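Local coordinates for phospholipase C-beta (PLC-beta) (Sepia officinalis, PDB 3QR0), which belongs to the phospholipase C-beta family, combining PH, EF-hand-like, TIM-barrel and C2 domains in one chain with a bound calcium ion, at residues A[153-158]-A[213-218]; A[396-401]-A[432-437]; A[685-690]-A[706-711]. One frame throughout, in Å; residues are numbered along the deposited sequence.

Contact 1. Residues A[153-158]-A[213-218]; sequences GEWEKL and FDFDTF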
loop_
_atom_site.group_PDB
_atom_site.type_symbol
_atom_site.label_atom_id
_atom_site.label_comp_id
_atom_site.label_asym_id
_atom_site.label_seq_id
_atom_site.Cartn_x
_atom_site.Cartn_y
_atom_site.Cartn_z
ATOM N N GLY A 153 2.900 -10.778 16.396
ATOM C CA GLY A 153 3.573 -11.303 15.210
ATOM C C GLY A 153 4.894 -10.610 14.922
ATOM O O GLY A 153 5.856 -11.255 14.490
ATOM N N GLU A 154 4.952 -9.299 15.151
ATOM C CA GLU A 154 6.199 -8.553 14.977
ATOM C C GLU A 154 7.209 -8.884 16.070
ATOM O O GLU A 154 8.417 -8.840 15.835
ATOM C CB GLU A 154 5.951 -7.044 14.933
ATOM C CG GLU A 154 5.285 -6.561 13.648
ATOM C CD GLU A 154 6.189 -6.658 12.410
ATOM O OE1 GLU A 154 7.406 -6.924 12.537
ATOM O OE2 GLU A 154 5.663 -6.472 11.295
ATOM N N TRP A 155 6.706 -9.206 17.259
ATOM C CA TRP A 155 7.552 -9.638 18.359
ATOM C C TRP A 155 8.152 -11.004 18.019
ATOM O O TRP A 155 9.327 -11.248 18.286
ATOM C CB TRP A 155 6.744 -9.700 19.654
ATOM C CG TRP A 155 7.574 -9.720 20.895
ATOM C CD1 TRP A 155 7.599 -10.698 21.847
ATOM C CD2 TRP A 155 8.493 -8.714 21.328
ATOM N NE1 TRP A 155 8.481 -10.363 22.845
ATOM C CE2 TRP A 155 9.045 -9.151 22.552
ATOM C CE3 TRP A 155 8.910 -7.488 20.796
ATOM C CZ2 TRP A 155 9.989 -8.405 23.257
ATOM C CZ3 TRP A 155 9.847 -6.741 21.501
ATOM C CH2 TRP A 155 10.376 -7.208 22.721
ATOM N N GLU A 156 7.341 -11.874 17.421
ATOM C CA GLU A 156 7.800 -13.183 16.962
ATOM C C GLU A 156 8.832 -13.071 15.825
ATOM O O GLU A 156 9.777 -13.853 15.767
ATOM C CB GLU A 156 6.611 -14.046 16.523
ATOM C CG GLU A 156 6.965 -15.501 16.251
ATOM C CD GLU A 156 5.798 -16.301 15.693
ATOM O OE1 GLU A 156 5.055 -15.779 14.834
ATOM O OE2 GLU A 156 5.637 -17.466 16.100
ATOM N N LYS A 157 8.647 -12.107 14.928
ATOM C CA LYS A 157 9.641 -11.804 13.890
ATOM C C LYS A 157 11.007 -11.467 14.498
ATOM O O LYS A 157 12.039 -11.998 14.070
ATOM C CB LYS A 157 9.162 -10.647 13.013
ATOM C CG LYS A 157 10.175 -10.171 11.986
ATOM C CD LYS A 157 9.512 -9.354 10.885
ATOM C CE LYS A 157 10.549 -8.692 9.987
ATOM N NZ LYS A 157 9.919 -8.007 8.820
ATOM N N LEU A 158 11.003 -10.590 15.498
ATOM C CA LEU A 158 12.213 -10.259 16.243
ATOM C C LEU A 158 12.797 -11.507 16.906
ATOM O O LEU A 158 14.019 -11.705 16.902
ATOM C CB LEU A 158 11.918 -9.187 17.301
ATOM C CG LEU A 158 13.062 -8.770 18.226
ATOM C CD1 LEU A 158 14.239 -8.231 17.421
ATOM C CD2 LEU A 158 12.583 -7.740 19.235
ATOM N N PHE A 213 15.756 -19.902 25.718
ATOM C CA PHE A 213 15.235 -18.782 24.936
ATOM C C PHE A 213 14.015 -19.208 24.107
ATOM O O PHE A 213 14.055 -19.222 22.878
ATOM C CB PHE A 213 16.349 -18.233 24.039
ATOM C CG PHE A 213 16.129 -16.817 23.579
ATOM C CD1 PHE A 213 16.444 -15.748 24.408
ATOM C CD2 PHE A 213 15.636 -16.551 22.311
ATOM C CE1 PHE A 213 16.259 -14.437 23.982
ATOM C CE2 PHE A 213 15.443 -15.243 21.883
ATOM C CZ PHE A 213 15.759 -14.188 22.722
ATOM N N ASP A 214 12.934 -19.560 24.800
ATOM C CA ASP A 214 11.660 -19.896 24.154
ATOM C C ASP A 214 10.809 -18.640 23.953
ATOM O O ASP A 214 10.995 -17.643 24.648
ATOM C CB ASP A 214 10.884 -20.919 24.994
ATOM C CG ASP A 214 10.570 -20.412 26.390
ATOM O OD1 ASP A 214 11.482 -20.412 27.247
ATOM O OD2 ASP A 214 9.417 -20.009 26.630
ATOM N N PHE A 215 9.862 -18.697 23.018
ATOM C CA PHE A 215 9.046 -17.521 22.700
ATOM C C PHE A 215 8.188 -17.031 23.874
ATOM O O PHE A 215 8.046 -15.824 24.074
ATOM C CB PHE A 215 8.153 -17.758 21.476
ATOM C CG PHE A 215 7.336 -16.556 21.100
ATOM C CD1 PHE A 215 7.947 -15.429 20.566
ATOM C CD2 PHE A 215 5.963 -16.530 21.315
ATOM C CE1 PHE A 215 7.202 -14.300 20.235
ATOM C CE2 PHE A 215 5.212 -15.407 20.986
ATOM C CZ PHE A 215 5.835 -14.291 20.443
ATOM N N ASP A 216 7.614 -17.949 24.646
ATOM C CA ASP A 216 6.735 -17.535 25.746
ATOM C C ASP A 216 7.500 -16.782 26.831
ATOM O O ASP A 216 6.978 -15.834 27.414
ATOM C CB ASP A 216 5.964 -18.728 26.322
ATOM C CG ASP A 216 4.850 -19.201 25.397
ATOM O OD1 ASP A 216 4.494 -18.463 24.454
ATOM O OD2 ASP A 216 4.322 -20.314 25.613
ATOM N N THR A 217 8.743 -17.184 27.076
ATOM C CA THR A 217 9.626 -16.430 27.964
ATOM C C THR A 217 10.048 -15.113 27.306
ATOM O O THR A 217 10.205 -14.097 27.988
ATOM C CB THR A 217 10.868 -17.248 28.343
ATOM O OG1 THR A 217 10.454 -18.529 28.832
ATOM C CG2 THR A 217 11.678 -16.534 29.414
ATOM N N PHE A 218 10.227 -15.128 25.986
ATOM C CA PHE A 218 10.478 -13.889 25.240
ATOM C C PHE A 218 9.304 -12.907 25.375
ATOM O O PHE A 218 9.519 -11.696 25.427
ATOM C CB PHE A 218 10.780 -14.176 23.760
ATOM C CG PHE A 218 11.372 -12.998 23.017
ATOM C CD1 PHE A 218 12.567 -12.423 23.436
ATOM C CD2 PHE A 218 10.744 -12.477 21.895
ATOM C CE1 PHE A 218 13.121 -11.338 22.751
ATOM C CE2 PHE A 218 11.295 -11.393 21.201
ATOM C CZ PHE A 218 12.480 -10.824 21.632
#
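An aromatic helix-to-helix contact, buried at its centre, joins helix 151-165 to the first turn of helix 215-225 in the EF-hand region. Trp-155 and Phe-218 carry it. Both have CG anti to the backbone N, and their side chains cross obliquely to form an offset stack: the five-membered ring of Trp-155 and the ring of Phe-218 have centroids 4.3 Å apart and planes inclined by 17°. Phe-218 CE2 lies over one indole face, displaced toward the rim. The indole N-H is spent on the same residue, since Trp-155 NE1 donates to Phe-218 O at 3.1 Å. This bond is nearly straight (164°) and runs in the indole plane, although it meets the carbonyl from above its plane. Stack and hydrogen bond together should fix the rotation of the indole. Leu-158 CD2 comes to the edge of the Phe-218 ring, 3.9 Å from CZ. The CB of Phe-215 is directed toward the partner helix, and the ring sets CE1 3.5 Å from Glu-156 CA, with the Glu-156 CG methylene over one face. The turn bearing both phenylalanines is capped by Asp-214, whose OD2 accepts from Thr-217 N (2.9 Å), while OD1 accepts from Thr-217 OG1 through its syn lone pair. Tyr-222, one turn beyond Phe-218, meets Trp-155 edge-to-face. The contact thus packs together two helices of the family's EF-hand-like region, the second started by an Asp N-cap.

Contact 2. Residues A[396-401]-A[432-437]; sequences VVYAIA and CNEAFG
Tyr-398 OH is the best-held polar atom, gripped by two waters, each 2.7 Å from OH. Both waters lie in the plane of the ring at its edge. Water 1 donates to Glu-434 OE1, a short link of 2.4 Å, so the phenol is bridged to the Glu-434 carboxylate through water 1 and, only weakly, to its carbonyl through water 2. Gln-430 NE2 bonds the other carboxylate oxygen, Glu-434 OE2, and so helps position the group. No direct hydrogen bond crosses between the segments; the remainder is van der Waals packing, mostly of apolar side chains. Although its CB points away from the partner helix, Tyr-398 swings its ring back, CG anti to the carbonyl carbon (chi1 -83°), and lays one face over Ala-435. The methyl CB of Ala-435 sits 3.8 Å from the centroid of the Tyr-398 ring and only 6° off its normal, a CH-pi contact over the ring centre. On the inner side Phe-436 crosses Val-397 at about a right angle, its CZ 3.8 Å from Val-397 CG1, while its CE1 touches Ile-400 CG2. Ala-401 CB comes to the edge of the Phe-436 ring and lies 3.3 Å from Ala-435 O. Helices 393-403 and 422-436, their local axes 8.7 Å apart and crossing at -33°, thus run side by side against the X-domain sheet, with Phe-436 and Ile-400 on Leu-414 of strand 412-418 and Ile-400 also reaching Tyr-356 of helix 354-361.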
loop_
_atom_site.group_PDB
_atom_site.type_symbol
_atom_site.label_atom_id
_atom_site.label_comp_id
_atom_site.label_asym_id
_atom_site.label_seq_id
_atom_site.Cartn_x
_atom_site.Cartn_y
_atom_site.Cartn_z
ATOM N N VAL A 396 10.903 0.378 -21.917
ATOM C CA VAL A 396 9.748 0.518 -21.026
ATOM C C VAL A 396 8.721 -0.614 -21.227
ATOM O O VAL A 396 8.275 -1.232 -20.252
ATOM C CB VAL A 396 9.069 1.906 -21.176
ATOM C CG1 VAL A 396 7.727 1.931 -20.471
ATOM C CG2 VAL A 396 9.978 3.008 -20.633
ATOM N N VAL A 397 8.348 -0.903 -22.470
ATOM C CA VAL A 397 7.312 -1.927 -22.701
ATOM C C VAL A 397 7.760 -3.340 -22.317
ATOM O O VAL A 397 6.955 -4.138 -21.839
ATOM C CB VAL A 397 6.711 -1.900 -24.132
ATOM C CG1 VAL A 397 5.846 -0.640 -24.322
ATOM C CG2 VAL A 397 7.790 -1.998 -25.194
ATOM N N TYR A 398 9.038 -3.648 -22.501
ATOM C CA TYR A 398 9.586 -4.915 -22.002
ATOM C C TYR A 398 9.603 -4.955 -20.466
ATOM O O TYR A 398 9.417 -6.018 -19.872
ATOM C CB TYR A 398 10.973 -5.190 -22.601
ATOM C CG TYR A 398 10.883 -5.821 -23.969
ATOM C CD1 TYR A 398 10.724 -7.198 -24.104
ATOM C CD2 TYR A 398 10.917 -5.049 -25.124
ATOM C CE1 TYR A 398 10.627 -7.793 -25.354
ATOM C CE2 TYR A 398 10.817 -5.633 -26.386
ATOM C CZ TYR A 398 10.674 -7.007 -26.492
ATOM O OH TYR A 398 10.571 -7.598 -27.726
ATOM N N ALA A 399 9.800 -3.798 -19.833
ATOM C CA ALA A 399 9.687 -3.668 -18.372
ATOM C C ALA A 399 8.251 -3.906 -17.908
ATOM O O ALA A 399 8.005 -4.662 -16.958
ATOM C CB ALA A 399 10.155 -2.281 -17.923
ATOM N N ILE A 400 7.304 -3.267 -18.588
ATOM C CA ILE A 400 5.887 -3.458 -18.296
ATOM C C ILE A 400 5.488 -4.929 -18.469
ATOM O O ILE A 400 4.800 -5.500 -17.617
ATOM C CB ILE A 400 4.991 -2.547 -19.182
ATOM C CG1 ILE A 400 5.185 -1.074 -18.792
ATOM C CG2 ILE A 400 3.520 -2.928 -19.031
ATOM C CD1 ILE A 400 4.603 -0.075 -19.773
ATOM N N ALA A 401 5.943 -5.542 -19.561
ATOM C CA ALA A 401 5.622 -6.938 -19.850
ATOM C C ALA A 401 6.132 -7.873 -18.747
ATOM O O ALA A 401 5.467 -8.848 -18.407
ATOM C CB ALA A 401 6.185 -7.345 -21.216
ATOM N N CYS A 432 5.011 -2.892 -28.839
ATOM C CA CYS A 432 3.900 -3.353 -28.001
ATOM C C CYS A 432 3.581 -4.806 -28.332
ATOM O O CYS A 432 3.460 -5.639 -27.438
ATOM C CB CYS A 432 2.641 -2.509 -28.209
ATOM S SG CYS A 432 2.689 -0.890 -27.415
ATOM N N ASN A 433 3.445 -5.101 -29.621
ATOM C CA ASN A 433 3.138 -6.460 -30.063
ATOM C C ASN A 433 4.213 -7.452 -29.631
ATOM O O ASN A 433 3.909 -8.504 -29.062
ATOM C CB ASN A 433 2.943 -6.506 -31.583
ATOM C CG ASN A 433 1.605 -5.930 -32.015
ATOM O OD1 ASN A 433 0.552 -6.385 -31.570
ATOM N ND2 ASN A 433 1.639 -4.934 -32.892
ATOM N N GLU A 434 5.468 -7.102 -29.880
ATOM C CA GLU A 434 6.583 -7.995 -29.581
ATOM C C GLU A 434 6.822 -8.154 -28.079
ATOM O O GLU A 434 7.129 -9.251 -27.620
ATOM C CB GLU A 434 7.856 -7.519 -30.288
ATOM C CG GLU A 434 7.773 -7.672 -31.810
ATOM C CD GLU A 434 8.960 -7.071 -32.552
ATOM O OE1 GLU A 434 9.880 -6.527 -31.903
ATOM O OE2 GLU A 434 8.964 -7.144 -33.799
ATOM N N ALA A 435 6.671 -7.068 -27.320
ATOM C CA ALA A 435 6.899 -7.108 -25.876
ATOM C C ALA A 435 5.774 -7.821 -25.130
ATOM O O ALA A 435 6.039 -8.629 -24.233
ATOM C CB ALA A 435 7.088 -5.699 -25.323
ATOM N N PHE A 436 4.526 -7.524 -25.498
ATOM C CA PHE A 436 3.365 -8.011 -24.750
ATOM C C PHE A 436 2.811 -9.340 -25.240
ATOM O O PHE A 436 2.253 -10.095 -24.444
ATOM C CB PHE A 436 2.225 -6.984 -24.770
ATOM C CG PHE A 436 2.595 -5.633 -24.217
ATOM C CD1 PHE A 436 3.435 -5.509 -23.119
ATOM C CD2 PHE A 436 2.072 -4.478 -24.785
ATOM C CE1 PHE A 436 3.761 -4.258 -22.613
ATOM C CE2 PHE A 436 2.395 -3.222 -24.276
ATOM C CZ PHE A 436 3.240 -3.114 -23.199
ATOM N N GLY A 437 2.936 -9.611 -26.538
ATOM C CA GLY A 437 2.374 -10.820 -27.144
ATOM C C GLY A 437 0.901 -11.019 -26.809
ATOM O O GLY A 437 0.075 -10.134 -27.045
HETATM O O HOH W 1 11.050 -5.999 -29.819
HETATM O O HOH W 2 10.380 -10.245 -27.697
#

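Contact 3. Residues A[685-690]-A[706-711]; sequences KKFKTK and FVFKKV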
loop_
_atom_site.group_PDB
_atom_site.type_symbol
_atom_site.label_atom_id
_atom_site.label_comp_id
_atom_site.label_asym_id
_atom_site.label_seq_id
_atom_site.Cartn_x
_atom_site.Cartn_y
_atom_site.Cartn_z
ATOM N N LYS A 685 -5.877 18.506 10.005
ATOM C CA LYS A 685 -5.230 19.444 10.929
ATOM C C LYS A 685 -6.146 19.883 12.075
ATOM O O LYS A 685 -6.149 21.054 12.453
ATOM C CB LYS A 685 -4.713 20.683 10.179
ATOM C CG LYS A 685 -3.802 20.391 9.003
ATOM C CD LYS A 685 -2.485 19.745 9.427
ATOM C CE LYS A 685 -1.538 19.615 8.232
ATOM N NZ LYS A 685 -0.409 18.670 8.482
ATOM N N LYS A 686 -6.914 18.943 12.620
ATOM C CA LYS A 686 -7.829 19.232 13.729
ATOM C C LYS A 686 -7.407 18.531 15.023
ATOM O O LYS A 686 -7.483 19.129 16.092
ATOM C CB LYS A 686 -9.257 18.819 13.360
ATOM C CG LYS A 686 -10.307 19.158 14.420
ATOM C CD LYS A 686 -11.703 18.703 13.991
ATOM C CE LYS A 686 -12.769 19.169 14.980
ATOM N NZ LYS A 686 -14.145 19.036 14.415
ATOM N N PHE A 687 -6.966 17.277 14.910
ATOM C CA PHE A 687 -6.708 16.420 16.063
ATOM C C PHE A 687 -5.232 16.057 16.220
ATOM O O PHE A 687 -4.647 15.410 15.353
ATOM C CB PHE A 687 -7.512 15.129 15.938
ATOM C CG PHE A 687 -8.997 15.323 15.994
ATOM C CD1 PHE A 687 -9.810 14.842 14.980
ATOM C CD2 PHE A 687 -9.590 15.972 17.071
ATOM C CE1 PHE A 687 -11.192 15.003 15.039
ATOM C CE2 PHE A 687 -10.967 16.141 17.129
ATOM C CZ PHE A 687 -11.764 15.659 16.112
ATOM N N LYS A 688 -4.650 16.453 17.344
ATOM C CA LYS A 688 -3.245 16.202 17.634
ATOM C C LYS A 688 -3.083 15.920 19.124
ATOM O O LYS A 688 -3.606 16.664 19.943
ATOM C CB LYS A 688 -2.424 17.430 17.237
ATOM C CG LYS A 688 -0.933 17.328 17.515
ATOM C CD LYS A 688 -0.214 18.576 17.024
ATOM C CE LYS A 688 1.142 18.734 17.671
ATOM N NZ LYS A 688 1.882 19.886 17.084
ATOM N N THR A 689 -2.354 14.860 19.471
ATOM C CA THR A 689 -2.111 14.525 20.873
ATOM C C THR A 689 -1.104 15.475 21.492
ATOM O O THR A 689 -0.428 16.221 20.791
ATOM C CB THR A 689 -1.535 13.099 21.052
ATOM O OG1 THR A 689 -0.245 13.016 20.425
ATOM C CG2 THR A 689 -2.473 12.053 20.460
ATOM N N LYS A 690 -1.002 15.416 22.812
ATOM C CA LYS A 690 0.121 15.999 23.517
ATOM C C LYS A 690 1.428 15.347 23.059
ATOM O O LYS A 690 1.432 14.247 22.499
ATOM C CB LYS A 690 -0.042 15.826 25.035
ATOM C CG LYS A 690 -0.000 14.369 25.534
ATOM C CD LYS A 690 -0.125 14.289 27.061
ATOM C CE LYS A 690 -1.537 14.595 27.553
ATOM N NZ LYS A 690 -2.549 13.645 27.008
ATOM N N PHE A 706 -10.804 11.679 20.196
ATOM C CA PHE A 706 -11.090 12.494 19.024
ATOM C C PHE A 706 -12.405 11.999 18.416
ATOM O O PHE A 706 -12.518 10.833 18.053
ATOM C CB PHE A 706 -9.983 12.360 17.970
ATOM C CG PHE A 706 -8.602 12.754 18.444
ATOM C CD1 PHE A 706 -7.490 12.009 18.054
ATOM C CD2 PHE A 706 -8.401 13.874 19.239
ATOM C CE1 PHE A 706 -6.207 12.373 18.461
ATOM C CE2 PHE A 706 -7.122 14.239 19.649
ATOM C CZ PHE A 706 -6.027 13.487 19.262
ATOM N N VAL A 707 -13.387 12.888 18.293
ATOM C CA VAL A 707 -14.726 12.508 17.844
ATOM C C VAL A 707 -15.022 13.012 16.437
ATOM O O VAL A 707 -14.930 14.207 16.173
ATOM C CB VAL A 707 -15.801 13.074 18.799
ATOM C CG1 VAL A 707 -17.201 12.683 18.329
ATOM C CG2 VAL A 707 -15.557 12.590 20.231
ATOM N N PHE A 708 -15.376 12.096 15.541
ATOM C CA PHE A 708 -15.915 12.452 14.231
ATOM C C PHE A 708 -17.418 12.194 14.298
ATOM O O PHE A 708 -17.888 11.108 13.964
ATOM C CB PHE A 708 -15.268 11.615 13.123
ATOM C CG PHE A 708 -13.776 11.758 13.048
ATOM C CD1 PHE A 708 -12.953 10.974 13.841
ATOM C CD2 PHE A 708 -13.193 12.671 12.182
ATOM C CE1 PHE A 708 -11.569 11.100 13.774
ATOM C CE2 PHE A 708 -11.811 12.803 12.107
ATOM C CZ PHE A 708 -10.999 12.020 12.906
ATOM N N LYS A 709 -18.156 13.208 14.740
ATOM C CA LYS A 709 -19.541 13.043 15.182
ATOM C C LYS A 709 -20.451 12.439 14.116
ATOM O O LYS A 709 -21.134 11.448 14.373
ATOM C CB LYS A 709 -20.097 14.397 15.653
ATOM C CG LYS A 709 -21.487 14.350 16.270
ATOM C CD LYS A 709 -21.553 13.430 17.481
ATOM C CE LYS A 709 -22.815 13.673 18.288
ATOM N NZ LYS A 709 -22.951 12.687 19.395
ATOM N N LYS A 710 -20.456 13.033 12.928
ATOM C CA LYS A 710 -21.340 12.592 11.856
ATOM C C LYS A 710 -20.563 12.374 10.570
ATOM O O LYS A 710 -20.160 13.332 9.912
ATOM C CB LYS A 710 -22.447 13.616 11.612
ATOM C CG LYS A 710 -23.457 13.184 10.548
ATOM C CD LYS A 710 -24.586 14.196 10.390
ATOM C CE LYS A 710 -25.666 13.672 9.449
ATOM N NZ LYS A 710 -26.719 14.700 9.174
ATOM N N VAL A 711 -20.356 11.109 10.221
ATOM C CA VAL A 711 -19.774 10.755 8.934
ATOM C C VAL A 711 -20.919 10.425 7.980
ATOM O O VAL A 711 -21.534 9.361 8.081
ATOM C CB VAL A 711 -18.825 9.551 9.058
ATOM C CG1 VAL A 711 -18.152 9.267 7.715
ATOM C CG2 VAL A 711 -17.789 9.806 10.152
HETATM O O HOH W 3 -14.694 15.983 13.874
#
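Aromatic contacts dominate, with Phe-687, Phe-706 and Phe-708 forming a cluster between the end strands of two C2-domain sheets. Phe-687 and Phe-706 reach toward each other, each with CG anti to its carbonyl carbon. Their planes are 26° apart but slid so far that the rings barely overlap, and CD2 of Phe-687 lies just 3.2 Å from CD2 of Phe-706. Each ring instead receives the other's methylene: Phe-687 CB stands 3.5 Å from the centroid of the Phe-706 ring, and Phe-706 CB 3.7 Å from that of Phe-687, both nearly along the ring normal. The two CH-pi contacts are thus reciprocal. The Phe-687–Phe-708 pair is edge-to-face, with planes at 75°, and Phe-687 CE1 lies over the face of Phe-708. Aliphatic atoms complete the packing. Lys-686 CG covers the face of Phe-687 opposite Phe-706 CB, and Thr-689 CG2 touches Phe-706 CZ at 4.0 Å. Polar contact across the segments is indirect: a water accepts from Lys-686 NZ and donates to Val-707 O, 2.9 Å away. Thr-689 OG1 bonds to Lys-690 O and to Val-671 N. The backbones bond elsewhere, Phe-706 to Ile-654 and Phe-708 to Ile-652, while Thr-689 pairs with Val-671. The two strands, antiparallel within 25°, belong to separate sheets of the C2 beta-sandwich, and with no direct hydrogen bond between the segments their contact rests on side-chain packing and one water bridge.

How the contacts relate
The three contacts follow one another along the chain, each in a different domain: contact 1 in the EF-hand region, contact 2 in the X half of the TIM barrel and contact 3 in the C2 domain. None touches another. The centres are about 35 Å apart for contacts 1 and 3, about 45 Å for 1 and 2, and about 48 Å for 2 and 3, which lie on opposite sides of the chain's centre. Contact 2 is related to the calcium site through the barrel sheet: Glu-368, Asp-370 and Glu-417, three of the ligands with Asn-339, lie on strands 366-372 and 412-418, against which its helices pack. The Ile-400 side chain is about 13 Å from the ion.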